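Local atomic coordinates of alpha-L-rhamnosidase (Streptomyces avermitilis, PDB entry 3W5M), a protein that hydrolyses terminal alpha-L-rhamnose residues from flavonoid glycosides and gum arabic, and binds L-rhamnose through a calcium-dependent carbohydrate-binding module. Residues A[136-141]-A[252-257]; A[672-678]-A[722-726]; A[700-704]-A[770-774]. One frame throughout, in Å; residues are numbered along the deposited sequence.

Interaction 1 (A[136-141]-A[252-257]); sequences EGSSWI and FSDASW
Segments 136-141 and 252-257 run in roughly the same direction, with Ser-138 facing Phe-252 (CA-CA 5.2 Å) and Ser-139 facing Asp-254 (5.6 Å). Gly-137 (phi/psi 91/-12) turns the chain, which is extended from Ser-138 through Ile-141, the strand itself starting at Ser-139. Phe-252 and Ser-253 are also extended, and Asp-254 to Trp-257 make a type I turn closed by Trp-257 N to Asp-254 O (3.2 Å). An Asx turn is added as Asp-254 OD1 accepts from Ser-256 N (3.0 Å). Across the segments, Ser-139 N donates to Ser-253 O (3.3 Å), and Ser-253 OG, in the p rotamer, donates to Ser-139 O (2.6 Å). Both segments belong to the CBM67 beta-sandwich: strand 139-142 pairs with 282-286, while 252-257 carries the chain from edge strand 247-252 of one sheet to edge strand 258-260 of another. Ser-138 OG is hydrogen-bonded to Cys-238 O in strand 235-244, and Ser-253 OG, besides its bond to Ser-139 O, to Cys-238 N. The Phe-252 ring (m) lies against residues 136-138, with Gly-137 O over one face, 3.6 Å from Phe-252 CD1. Ile-141 (chi1 p, chi2 t) points at the loop, its CG2 3.6 Å from Asp-254 N and its CD1 4.1 Å from Trp-257 CB. Trp-257 (m) turns its indole back so that NE1 donates to Phe-252 O (2.9 Å).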
ATOM      1  N   GLU A 136       3.606 -19.588  30.661  1.00 29.44           N
ATOM      2  CA  GLU A 136       4.331 -20.827  30.950  1.00 30.17           C
ATOM      3  C   GLU A 136       4.593 -20.960  32.445  1.00 30.33           C
ATOM      4  O   GLU A 136       4.958 -19.997  33.118  1.00 33.36           O
ATOM      5  CB  GLU A 136       5.654 -20.863  30.176  1.00 34.77           C
ATOM      6  CG  GLU A 136       5.447 -20.666  28.685  1.00 41.05           C
ATOM      7  CD  GLU A 136       6.638 -21.067  27.826  1.00 47.35           C
ATOM      8  OE1 GLU A 136       7.426 -21.958  28.226  1.00 48.41           O
ATOM      9  OE2 GLU A 136       6.767 -20.491  26.724  1.00 49.10           O
ATOM     10  N   GLY A 137       4.376 -22.152  32.969  1.00 29.35           N
ATOM     11  CA  GLY A 137       4.472 -22.357  34.409  1.00 26.49           C
ATOM     12  C   GLY A 137       3.147 -22.153  35.128  1.00 25.70           C
ATOM     13  O   GLY A 137       3.037 -22.513  36.289  1.00 25.71           O
ATOM     14  N   SER A 138       2.139 -21.595  34.449  1.00 23.81           N
ATOM     15  CA  SER A 138       0.849 -21.368  35.067  1.00 22.67           C
ATOM     16  C   SER A 138      -0.137 -22.486  34.722  1.00 22.47           C
ATOM     17  O   SER A 138       0.170 -23.395  33.926  1.00 20.62           O
ATOM     18  CB  SER A 138       0.273 -20.014  34.650  1.00 23.35           C
ATOM     19  OG  SER A 138      -0.752 -19.676  35.556  1.00 28.50           O
ATOM     20  N   SER A 139      -1.304 -22.425  35.344  1.00 20.44           N
ATOM     21  CA  SER A 139      -2.349 -23.424  35.117  1.00 21.72           C
ATOM     22  C   SER A 139      -3.656 -22.750  34.808  1.00 20.54           C
ATOM     23  O   SER A 139      -3.958 -21.669  35.364  1.00 18.80           O
ATOM     24  CB  SER A 139      -2.519 -24.248  36.377  1.00 22.36           C
ATOM     25  OG  SER A 139      -1.325 -24.960  36.623  1.00 27.29           O
ATOM     26  N   TRP A 140      -4.448 -23.371  33.926  1.00 19.81           N
ATOM     27  CA  TRP A 140      -5.833 -22.972  33.727  1.00 19.39           C
ATOM     28  C   TRP A 140      -6.627 -23.479  34.911  1.00 19.20           C
ATOM     29  O   TRP A 140      -6.519 -24.658  35.253  1.00 19.84           O
ATOM     30  CB  TRP A 140      -6.433 -23.601  32.474  1.00 18.58           C
ATOM     31  CG  TRP A 140      -5.794 -23.134  31.205  1.00 20.25           C
ATOM     32  CD1 TRP A 140      -4.715 -23.671  30.598  1.00 18.81           C
ATOM     33  CD2 TRP A 140      -6.256 -22.079  30.359  1.00 19.60           C
ATOM     34  NE1 TRP A 140      -4.428 -22.982  29.437  1.00 20.76           N
ATOM     35  CE2 TRP A 140      -5.365 -22.002  29.263  1.00 20.14           C
ATOM     36  CE3 TRP A 140      -7.336 -21.182  30.422  1.00 19.76           C
ATOM     37  CZ2 TRP A 140      -5.529 -21.077  28.217  1.00 20.84           C
ATOM     38  CZ3 TRP A 140      -7.481 -20.248  29.406  1.00 20.30           C
ATOM     39  CH2 TRP A 140      -6.581 -20.205  28.309  1.00 19.52           C
ATOM     40  N   ILE A 141      -7.373 -22.593  35.566  1.00 17.59           N
ATOM     41  CA  ILE A 141      -8.143 -22.993  36.739  1.00 18.08           C
ATOM     42  C   ILE A 141      -9.624 -22.688  36.584  1.00 17.54           C
ATOM     43  O   ILE A 141     -10.029 -21.845  35.762  1.00 18.14           O
ATOM     44  CB  ILE A 141      -7.593 -22.385  38.068  1.00 17.85           C
ATOM     45  CG1 ILE A 141      -7.650 -20.858  38.076  1.00 17.53           C
ATOM     46  CG2 ILE A 141      -6.188 -22.849  38.302  1.00 17.96           C
ATOM     47  CD1 ILE A 141      -7.481 -20.286  39.474  1.00 17.92           C
ATOM     48  N   PHE A 252       1.202 -17.563  40.148  1.00 20.62           N
ATOM     49  CA  PHE A 252       0.385 -18.204  39.109  1.00 21.82           C
ATOM     50  C   PHE A 252      -1.054 -18.388  39.515  1.00 21.19           C
ATOM     51  O   PHE A 252      -1.365 -18.373  40.702  1.00 20.72           O
ATOM     52  CB  PHE A 252       0.959 -19.597  38.830  1.00 24.00           C
ATOM     53  CG  PHE A 252       2.390 -19.581  38.382  1.00 24.58           C
ATOM     54  CD1 PHE A 252       2.732 -19.054  37.136  1.00 26.08           C
ATOM     55  CD2 PHE A 252       3.398 -20.087  39.198  1.00 27.29           C
ATOM     56  CE1 PHE A 252       4.053 -19.060  36.700  1.00 25.56           C
ATOM     57  CE2 PHE A 252       4.725 -20.081  38.769  1.00 30.01           C
ATOM     58  CZ  PHE A 252       5.042 -19.557  37.525  1.00 28.08           C
ATOM     59  N   SER A 253      -1.931 -18.604  38.525  1.00 21.57           N
ATOM     60  CA  SER A 253      -3.238 -19.199  38.778  1.00 19.92           C
ATOM     61  C   SER A 253      -2.998 -20.703  39.042  1.00 21.18           C
ATOM     62  O   SER A 253      -2.294 -21.394  38.275  1.00 21.36           O
ATOM     63  CB  SER A 253      -4.175 -18.989  37.584  1.00 20.18           C
ATOM     64  OG  SER A 253      -3.505 -19.321  36.361  1.00 19.20           O
ATOM     65  N   ASP A 254      -3.539 -21.192  40.148  1.00 21.19           N
ATOM     66  CA  ASP A 254      -3.254 -22.570  40.599  1.00 21.75           C
ATOM     67  C   ASP A 254      -4.163 -22.887  41.794  1.00 21.24           C
ATOM     68  O   ASP A 254      -5.053 -22.088  42.105  1.00 20.05           O
ATOM     69  CB  ASP A 254      -1.750 -22.810  40.889  1.00 24.99           C
ATOM     70  CG  ASP A 254      -1.196 -21.927  42.014  1.00 26.69           C
ATOM     71  OD1 ASP A 254      -1.947 -21.493  42.900  1.00 27.59           O
ATOM     72  OD2 ASP A 254       0.026 -21.671  41.998  1.00 29.37           O
ATOM     73  N   ALA A 255      -3.981 -24.053  42.432  1.00 20.98           N
ATOM     74  CA  ALA A 255      -4.878 -24.492  43.524  1.00 21.30           C
ATOM     75  C   ALA A 255      -4.701 -23.721  44.852  1.00 22.34           C
ATOM     76  O   ALA A 255      -5.430 -23.956  45.826  1.00 24.67           O
ATOM     77  CB  ALA A 255      -4.746 -26.007  43.761  1.00 21.97           C
ATOM     78  N   SER A 256      -3.732 -22.820  44.895  1.00 22.62           N
ATOM     79  CA  SER A 256      -3.620 -21.890  46.033  1.00 24.53           C
ATOM     80  C   SER A 256      -4.712 -20.804  46.044  1.00 24.45           C
ATOM     81  O   SER A 256      -4.846 -20.066  47.044  1.00 25.44           O
ATOM     82  CB  SER A 256      -2.227 -21.259  46.051  1.00 25.77           C
ATOM     83  OG  SER A 256      -1.269 -22.277  46.306  1.00 29.93           O
ATOM     84  N   TRP A 257      -5.468 -20.681  44.945  1.00 22.85           N
ATOM     85  CA  TRP A 257      -6.579 -19.737  44.860  1.00 21.54           C
ATOM     86  C   TRP A 257      -7.804 -20.391  45.442  1.00 22.61           C
ATOM     87  O   TRP A 257      -7.971 -21.606  45.318  1.00 23.24           O
ATOM     88  CB  TRP A 257      -6.899 -19.354  43.409  1.00 21.76           C
ATOM     89  CG  TRP A 257      -5.874 -18.451  42.770  1.00 20.93           C
ATOM     90  CD1 TRP A 257      -4.562 -18.748  42.473  1.00 21.05           C
ATOM     91  CD2 TRP A 257      -6.097 -17.121  42.318  1.00 21.71           C
ATOM     92  NE1 TRP A 257      -3.968 -17.668  41.866  1.00 22.52           N
ATOM     93  CE2 TRP A 257      -4.883 -16.654  41.769  1.00 21.05           C
ATOM     94  CE3 TRP A 257      -7.211 -16.261  42.340  1.00 21.78           C
ATOM     95  CZ2 TRP A 257      -4.745 -15.345  41.246  1.00 21.45           C
ATOM     96  CZ3 TRP A 257      -7.075 -14.964  41.813  1.00 23.43           C
ATOM     97  CH2 TRP A 257      -5.852 -14.528  41.283  1.00 23.18           C
TER

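Interaction 2 (A[672-678]-A[722-726]); sequences QTSDGAF and SVHAW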
ATOM      1  N   GLN A 672       1.538 -17.092  -7.372  1.00 19.90           N
ATOM      2  CA  GLN A 672       0.760 -17.924  -8.342  1.00 20.96           C
ATOM      3  C   GLN A 672       0.822 -19.388  -7.905  1.00 21.54           C
ATOM      4  O   GLN A 672       1.901 -19.906  -7.539  1.00 21.66           O
ATOM      5  CB  GLN A 672       1.268 -17.715  -9.770  1.00 21.99           C
ATOM      6  CG  GLN A 672       0.352 -18.297 -10.873  1.00 21.18           C
ATOM      7  CD  GLN A 672       0.827 -17.927 -12.274  1.00 23.50           C
ATOM      8  OE1 GLN A 672       1.914 -17.403 -12.434  1.00 25.28           O
ATOM      9  NE2 GLN A 672      -0.007 -18.173 -13.295  1.00 21.33           N
ATOM     10  N   THR A 673      -0.324 -20.071  -7.905  1.00 22.14           N
ATOM     11  CA  THR A 673      -0.331 -21.426  -7.343  1.00 20.91           C
ATOM     12  C   THR A 673       0.334 -22.385  -8.311  1.00 22.85           C
ATOM     13  O   THR A 673       0.531 -22.047  -9.489  1.00 23.37           O
ATOM     14  CB  THR A 673      -1.736 -21.944  -7.058  1.00 23.07           C
ATOM     15  OG1 THR A 673      -2.382 -22.242  -8.313  1.00 22.99           O
ATOM     16  CG2 THR A 673      -2.521 -20.918  -6.248  1.00 24.72           C
ATOM     17  N   SER A 674       0.679 -23.569  -7.800  1.00 23.85           N
ATOM     18  CA  SER A 674       1.402 -24.571  -8.582  1.00 27.75           C
ATOM     19  C   SER A 674       0.570 -25.053  -9.766  1.00 29.78           C
ATOM     20  O   SER A 674       1.126 -25.587 -10.705  1.00 34.58           O
ATOM     21  CB  SER A 674       1.799 -25.756  -7.724  1.00 26.96           C
ATOM     22  OG  SER A 674       0.655 -26.411  -7.180  1.00 27.58           O
ATOM     23  N   ASP A 675      -0.747 -24.892  -9.728  1.00 31.23           N
ATOM     24  CA  ASP A 675      -1.548 -25.237 -10.907  1.00 32.13           C
ATOM     25  C   ASP A 675      -1.893 -24.021 -11.782  1.00 31.51           C
ATOM     26  O   ASP A 675      -2.755 -24.080 -12.675  1.00 28.79           O
ATOM     27  CB  ASP A 675      -2.759 -26.098 -10.531  1.00 40.03           C
ATOM     28  CG  ASP A 675      -3.756 -25.372  -9.666  1.00 47.36           C
ATOM     29  OD1 ASP A 675      -3.348 -24.504  -8.870  1.00 53.32           O
ATOM     30  OD2 ASP A 675      -4.962 -25.678  -9.775  1.00 54.43           O
ATOM     31  N   GLY A 676      -1.193 -22.920 -11.531  1.00 25.83           N
ATOM     32  CA  GLY A 676      -1.215 -21.746 -12.430  1.00 25.90           C
ATOM     33  C   GLY A 676      -2.279 -20.708 -12.135  1.00 23.95           C
ATOM     34  O   GLY A 676      -2.515 -19.795 -12.938  1.00 25.16           O
ATOM     35  N   ALA A 677      -2.952 -20.828 -10.988  1.00 22.93           N
ATOM     36  CA  ALA A 677      -3.988 -19.869 -10.670  1.00 21.28           C
ATOM     37  C   ALA A 677      -3.357 -18.613 -10.017  1.00 21.71           C
ATOM     38  O   ALA A 677      -2.636 -18.734  -9.026  1.00 21.18           O
ATOM     39  CB  ALA A 677      -5.032 -20.500  -9.736  1.00 22.26           C
ATOM     40  N   PHE A 678      -3.644 -17.436 -10.571  1.00 20.43           N
ATOM     41  CA  PHE A 678      -3.377 -16.186  -9.828  1.00 21.62           C
ATOM     42  C   PHE A 678      -4.307 -16.096  -8.592  1.00 23.41           C
ATOM     43  O   PHE A 678      -5.488 -16.447  -8.668  1.00 24.27           O
ATOM     44  CB  PHE A 678      -3.563 -14.989 -10.754  1.00 21.16           C
ATOM     45  CG  PHE A 678      -2.468 -14.833 -11.800  1.00 21.97           C
ATOM     46  CD1 PHE A 678      -1.122 -14.738 -11.412  1.00 21.56           C
ATOM     47  CD2 PHE A 678      -2.772 -14.750 -13.167  1.00 22.98           C
ATOM     48  CE1 PHE A 678      -0.107 -14.581 -12.360  1.00 20.87           C
ATOM     49  CE2 PHE A 678      -1.758 -14.561 -14.110  1.00 23.33           C
ATOM     50  CZ  PHE A 678      -0.421 -14.482 -13.700  1.00 21.85           C
ATOM     51  N   SER A 722       3.756 -16.657 -16.958  1.00 22.86           N
ATOM     52  CA  SER A 722       2.691 -16.755 -15.926  1.00 21.56           C
ATOM     53  C   SER A 722       1.298 -16.640 -16.561  1.00 22.33           C
ATOM     54  O   SER A 722       0.360 -17.279 -16.099  1.00 22.77           O
ATOM     55  CB  SER A 722       2.857 -15.695 -14.819  1.00 20.76           C
ATOM     56  OG  SER A 722       2.614 -14.393 -15.322  1.00 20.84           O
ATOM     57  N   VAL A 723       1.196 -15.848 -17.632  1.00 22.01           N
ATOM     58  CA  VAL A 723      -0.053 -15.655 -18.380  1.00 23.00           C
ATOM     59  C   VAL A 723      -0.429 -16.987 -19.071  1.00 23.01           C
ATOM     60  O   VAL A 723      -1.571 -17.424 -18.971  1.00 22.43           O
ATOM     61  CB  VAL A 723       0.068 -14.493 -19.391  1.00 22.55           C
ATOM     62  CG1 VAL A 723      -1.088 -14.480 -20.400  1.00 22.83           C
ATOM     63  CG2 VAL A 723       0.113 -13.153 -18.651  1.00 23.67           C
ATOM     64  N   HIS A 724       0.547 -17.620 -19.729  1.00 24.67           N
ATOM     65  CA  HIS A 724       0.359 -18.969 -20.313  1.00 25.91           C
ATOM     66  C   HIS A 724      -0.169 -19.941 -19.267  1.00 25.61           C
ATOM     67  O   HIS A 724      -1.137 -20.674 -19.529  1.00 25.50           O
ATOM     68  CB  HIS A 724       1.657 -19.506 -20.965  1.00 27.92           C
ATOM     69  CG  HIS A 724       1.483 -20.814 -21.688  1.00 31.99           C
ATOM     70  ND1 HIS A 724       1.230 -20.890 -23.044  1.00 36.24           N
ATOM     71  CD2 HIS A 724       1.507 -22.094 -21.243  1.00 37.70           C
ATOM     72  CE1 HIS A 724       1.113 -22.159 -23.405  1.00 38.25           C
ATOM     73  NE2 HIS A 724       1.275 -22.913 -22.330  1.00 40.02           N
ATOM     74  N   ALA A 725       0.442 -19.951 -18.076  1.00 23.16           N
ATOM     75  CA  ALA A 725       0.045 -20.881 -17.037  1.00 23.30           C
ATOM     76  C   ALA A 725      -1.373 -20.592 -16.535  1.00 22.25           C
ATOM     77  O   ALA A 725      -2.095 -21.520 -16.176  1.00 24.21           O
ATOM     78  CB  ALA A 725       1.042 -20.874 -15.890  1.00 22.10           C
ATOM     79  N   TRP A 726      -1.754 -19.308 -16.517  1.00 21.78           N
ATOM     80  CA  TRP A 726      -3.090 -18.864 -16.092  1.00 20.94           C
ATOM     81  C   TRP A 726      -4.106 -19.352 -17.108  1.00 23.11           C
ATOM     82  O   TRP A 726      -5.146 -19.902 -16.717  1.00 23.23           O
ATOM     83  CB  TRP A 726      -3.118 -17.341 -15.982  1.00 19.93           C
ATOM     84  CG  TRP A 726      -4.417 -16.642 -15.740  1.00 19.34           C
ATOM     85  CD1 TRP A 726      -4.913 -15.601 -16.464  1.00 20.16           C
ATOM     86  CD2 TRP A 726      -5.314 -16.824 -14.638  1.00 19.29           C
ATOM     87  NE1 TRP A 726      -6.062 -15.117 -15.900  1.00 20.08           N
ATOM     88  CE2 TRP A 726      -6.354 -15.876 -14.792  1.00 19.56           C
ATOM     89  CE3 TRP A 726      -5.350 -17.712 -13.542  1.00 19.40           C
ATOM     90  CZ2 TRP A 726      -7.425 -15.771 -13.897  1.00 19.51           C
ATOM     91  CZ3 TRP A 726      -6.456 -17.624 -12.642  1.00 19.50           C
ATOM     92  CH2 TRP A 726      -7.468 -16.660 -12.842  1.00 19.84           C
TER
HETATM   93  O   HOH W   1      -1.375 -24.075 -15.532  1.00 36.53           O
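This is a loop-on-helix contact in the catalytic (alpha/alpha)6-barrel, where the loop following helix 658-671 packs against helix 713-732. The loop is folded by a type I turn from Thr-673 to Gly-676, and Thr-673 OG1 braces it by accepting from Ala-677 N (3.1 Å) and donating to Asp-675 OD1 (2.5 Å). Gln-672 reaches across with an extended side chain, its NE2 donating to Gly-676 O in its own loop and to Ser-722 O of the helix, both at 3.0 Å. At Gly-676 a CB would clash with Ala-725 O, and the backbone angles (90/10) themselves call for glycine; its O meets Trp-726 CA at 3.3 Å in a CA-H...O contact. A water donates to both Asp-675 O and Ala-725 O. Beside these polar links, Phe-678 CD2 sits over one face of the indole, 3.6 Å from Trp-726 CG, with the Phe-678 ring and the Trp-726 five-membered ring oblique at 50°. Trp-726 NE1 bonds to Asp-697, and its side chain is about 7 Å from that of Trp-695, a rhamnose-binding residue. Ser-722 O also accepts from Trp-726 N (3.0 Å), so the Gln-672 amide joins loop to helix without loss of that helical bond.

Interaction 3 (A[700-704]-A[770-774]); sequences VTVPW and LAARM
Both segments are helical, 700-704 within helix 698-710 and 770-774 within helix 756-777. The axes of the two segments approach to 10.5 Å with N-to-C directions 38° apart (signed crossing angle 38°), and the closest CA pair is Val-700 with Leu-770 (7.0 Å). The first helix is kinked at Pro-703, whose ring nitrogen has no hydrogen to give to the preceding turn; Trp-704 N still bonds to Val-700 O (3.2 Å), as Met-774 N does to Leu-770 O (2.9 Å). Trp-704 (chi1 t, chi2 -110°) reaches over the second helix. Leu-770 (m, t) sets CD2 over one face of the indole in a CH-pi contact, 4.0 Å from the centroid of the Trp-704 five-membered ring and 14° off its normal. Further round the indole, Trp-704 CH2 lies 3.6 Å from Arg-773 CB and Trp-704 CE3 3.9 Å from Met-774 CG. Helix 713-732 separates these two helices in sequence, and their shared general direction is consistent with one layer of the (alpha/alpha)6-barrel, in which successive helices reverse direction and alternate between inner and outer layers. Met-774 is fully stretched after chi1 (m, t, t), so that its CE comes to 3.1 Å from Val-700 O, 3.9 Å from Val-700 CG1 and 4.1 Å from Pro-703 CB. Val-700 (t) directs CG1 to Leu-770 CB at 3.7 Å. Thr-701 (p) touches Leu-770 CD1 with its CG2 (4.0 Å), whereas its hydroxyl bonds to Asn-645. Arg-773 (m, t, then chi3 off-well at -141°) brings NH2 to a salt bridge with Asp-769 OD2 in its own helix.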
ATOM      1  N   VAL A 700      -2.604 -10.548 -16.206  1.00 21.35           N
ATOM      2  CA  VAL A 700      -2.589 -10.245 -17.636  1.00 20.11           C
ATOM      3  C   VAL A 700      -2.828  -8.749 -17.921  1.00 20.75           C
ATOM      4  O   VAL A 700      -2.100  -8.113 -18.712  1.00 20.03           O
ATOM      5  CB  VAL A 700      -3.693 -11.060 -18.381  1.00 20.53           C
ATOM      6  CG1 VAL A 700      -3.400 -11.068 -19.883  1.00 20.62           C
ATOM      7  CG2 VAL A 700      -3.814 -12.460 -17.801  1.00 20.34           C
ATOM      8  N   THR A 701      -3.826  -8.164 -17.254  1.00 19.22           N
ATOM      9  CA  THR A 701      -4.279  -6.815 -17.585  1.00 19.49           C
ATOM     10  C   THR A 701      -3.347  -5.733 -17.076  1.00 20.79           C
ATOM     11  O   THR A 701      -3.238  -4.683 -17.675  1.00 21.60           O
ATOM     12  CB  THR A 701      -5.679  -6.490 -17.022  1.00 21.63           C
ATOM     13  OG1 THR A 701      -5.669  -6.645 -15.607  1.00 21.45           O
ATOM     14  CG2 THR A 701      -6.756  -7.448 -17.597  1.00 18.64           C
ATOM     15  N   VAL A 702      -2.704  -6.001 -15.955  1.00 18.79           N
ATOM     16  CA  VAL A 702      -1.798  -4.994 -15.377  1.00 19.14           C
ATOM     17  C   VAL A 702      -0.471  -4.870 -16.197  1.00 18.51           C
ATOM     18  O   VAL A 702      -0.030  -3.748 -16.487  1.00 20.46           O
ATOM     19  CB  VAL A 702      -1.607  -5.222 -13.866  1.00 18.14           C
ATOM     20  CG1 VAL A 702      -0.630  -4.208 -13.325  1.00 18.92           C
ATOM     21  CG2 VAL A 702      -2.944  -5.016 -13.115  1.00 18.73           C
ATOM     22  N   PRO A 703       0.154  -6.001 -16.598  1.00 18.83           N
ATOM     23  CA  PRO A 703       1.273  -5.850 -17.538  1.00 18.66           C
ATOM     24  C   PRO A 703       0.857  -5.141 -18.816  1.00 19.25           C
ATOM     25  O   PRO A 703       1.591  -4.296 -19.346  1.00 16.71           O
ATOM     26  CB  PRO A 703       1.706  -7.293 -17.805  1.00 19.40           C
ATOM     27  CG  PRO A 703       1.322  -8.020 -16.560  1.00 19.30           C
ATOM     28  CD  PRO A 703       0.066  -7.376 -16.079  1.00 18.16           C
ATOM     29  N   TRP A 704      -0.340  -5.455 -19.333  1.00 20.30           N
ATOM     30  CA  TRP A 704      -0.769  -4.790 -20.550  1.00 20.38           C
ATOM     31  C   TRP A 704      -0.986  -3.301 -20.346  1.00 20.21           C
ATOM     32  O   TRP A 704      -0.600  -2.487 -21.189  1.00 19.76           O
ATOM     33  CB  TRP A 704      -2.048  -5.437 -21.124  1.00 20.72           C
ATOM     34  CG  TRP A 704      -2.371  -4.899 -22.476  1.00 24.31           C
ATOM     35  CD1 TRP A 704      -3.414  -4.083 -22.813  1.00 23.67           C
ATOM     36  CD2 TRP A 704      -1.619  -5.116 -23.682  1.00 25.79           C
ATOM     37  NE1 TRP A 704      -3.371  -3.788 -24.166  1.00 25.32           N
ATOM     38  CE2 TRP A 704      -2.283  -4.403 -24.725  1.00 25.85           C
ATOM     39  CE3 TRP A 704      -0.451  -5.845 -23.988  1.00 25.08           C
ATOM     40  CZ2 TRP A 704      -1.814  -4.387 -26.049  1.00 26.37           C
ATOM     41  CZ3 TRP A 704       0.018  -5.837 -25.319  1.00 24.72           C
ATOM     42  CH2 TRP A 704      -0.674  -5.112 -26.328  1.00 24.64           C
ATOM     43  N   LEU A 770      -5.530 -10.712 -24.806  1.00 21.18           N
ATOM     44  CA  LEU A 770      -4.357  -9.961 -24.402  1.00 22.33           C
ATOM     45  C   LEU A 770      -3.084 -10.765 -24.561  1.00 22.50           C
ATOM     46  O   LEU A 770      -2.045 -10.209 -24.962  1.00 22.43           O
ATOM     47  CB  LEU A 770      -4.496  -9.450 -22.971  1.00 21.11           C
ATOM     48  CG  LEU A 770      -5.520  -8.351 -22.723  1.00 23.80           C
ATOM     49  CD1 LEU A 770      -5.368  -7.871 -21.273  1.00 23.25           C
ATOM     50  CD2 LEU A 770      -5.446  -7.201 -23.721  1.00 26.13           C
ATOM     51  N   ALA A 771      -3.135 -12.059 -24.245  1.00 22.77           N
ATOM     52  CA  ALA A 771      -1.946 -12.880 -24.411  1.00 23.50           C
ATOM     53  C   ALA A 771      -1.489 -12.888 -25.887  1.00 24.53           C
ATOM     54  O   ALA A 771      -0.288 -12.857 -26.160  1.00 21.00           O
ATOM     55  CB  ALA A 771      -2.168 -14.290 -23.890  1.00 21.37           C
ATOM     56  N   ALA A 772      -2.440 -12.899 -26.832  1.00 21.96           N
ATOM     57  CA  ALA A 772      -2.072 -12.842 -28.259  1.00 23.97           C
ATOM     58  C   ALA A 772      -1.420 -11.506 -28.605  1.00 25.29           C
ATOM     59  O   ALA A 772      -0.460 -11.459 -29.382  1.00 26.67           O
ATOM     60  CB  ALA A 772      -3.286 -13.094 -29.162  1.00 23.54           C
ATOM     61  N   ARG A 773      -1.936 -10.429 -28.023  1.00 23.84           N
ATOM     62  CA  ARG A 773      -1.403  -9.097 -28.241  1.00 24.02           C
ATOM     63  C   ARG A 773       0.028  -9.011 -27.697  1.00 24.38           C
ATOM     64  O   ARG A 773       0.896  -8.422 -28.351  1.00 25.20           O
ATOM     65  CB  ARG A 773      -2.312  -8.035 -27.617  1.00 24.71           C
ATOM     66  CG  ARG A 773      -3.680  -7.890 -28.294  1.00 27.30           C
ATOM     67  CD  ARG A 773      -4.402  -6.662 -27.762  1.00 30.67           C
ATOM     68  NE  ARG A 773      -5.838  -6.881 -27.578  1.00 33.10           N
ATOM     69  CZ  ARG A 773      -6.634  -6.053 -26.903  1.00 34.96           C
ATOM     70  NH1 ARG A 773      -6.138  -4.937 -26.347  1.00 32.48           N
ATOM     71  NH2 ARG A 773      -7.929  -6.333 -26.788  1.00 37.85           N
ATOM     72  N   MET A 774       0.266  -9.613 -26.529  1.00 23.74           N
ATOM     73  CA  MET A 774       1.611  -9.653 -25.914  1.00 25.87           C
ATOM     74  C   MET A 774       2.596 -10.444 -26.773  1.00 26.25           C
ATOM     75  O   MET A 774       3.719  -9.980 -27.024  1.00 27.58           O
ATOM     76  CB  MET A 774       1.568 -10.292 -24.522  1.00 25.63           C
ATOM     77  CG  MET A 774       0.810  -9.467 -23.493  1.00 26.49           C
ATOM     78  SD  MET A 774       0.887 -10.261 -21.878  1.00 29.15           S
ATOM     79  CE  MET A 774      -0.174  -9.176 -20.925  1.00 27.25           C
TER

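Overall arrangement
From the N terminus, interaction 1 comes first, closing a largely beta-stranded loop of 110 residues inside CBM67, with its centre about 51 Å and about 62 Å from those of interactions 2 and 3. After further beta-rich domains the chain reaches the catalytic barrel, where interaction 2 closes a loop of 43 residues and interaction 3 one of 65; the two cross, their segments alternating along the chain. Helices 698-710, 713-732 and 756-777 are consecutive, and interactions 2 and 3 touch where Trp-726 CD1 meets Val-700 CG2 (3.6 Å) and Val-723 CG1 meets Ala-771 CB (3.7 Å). Helix 713-732 thus packs on both helices of interaction 3 while receiving the loop of interaction 2.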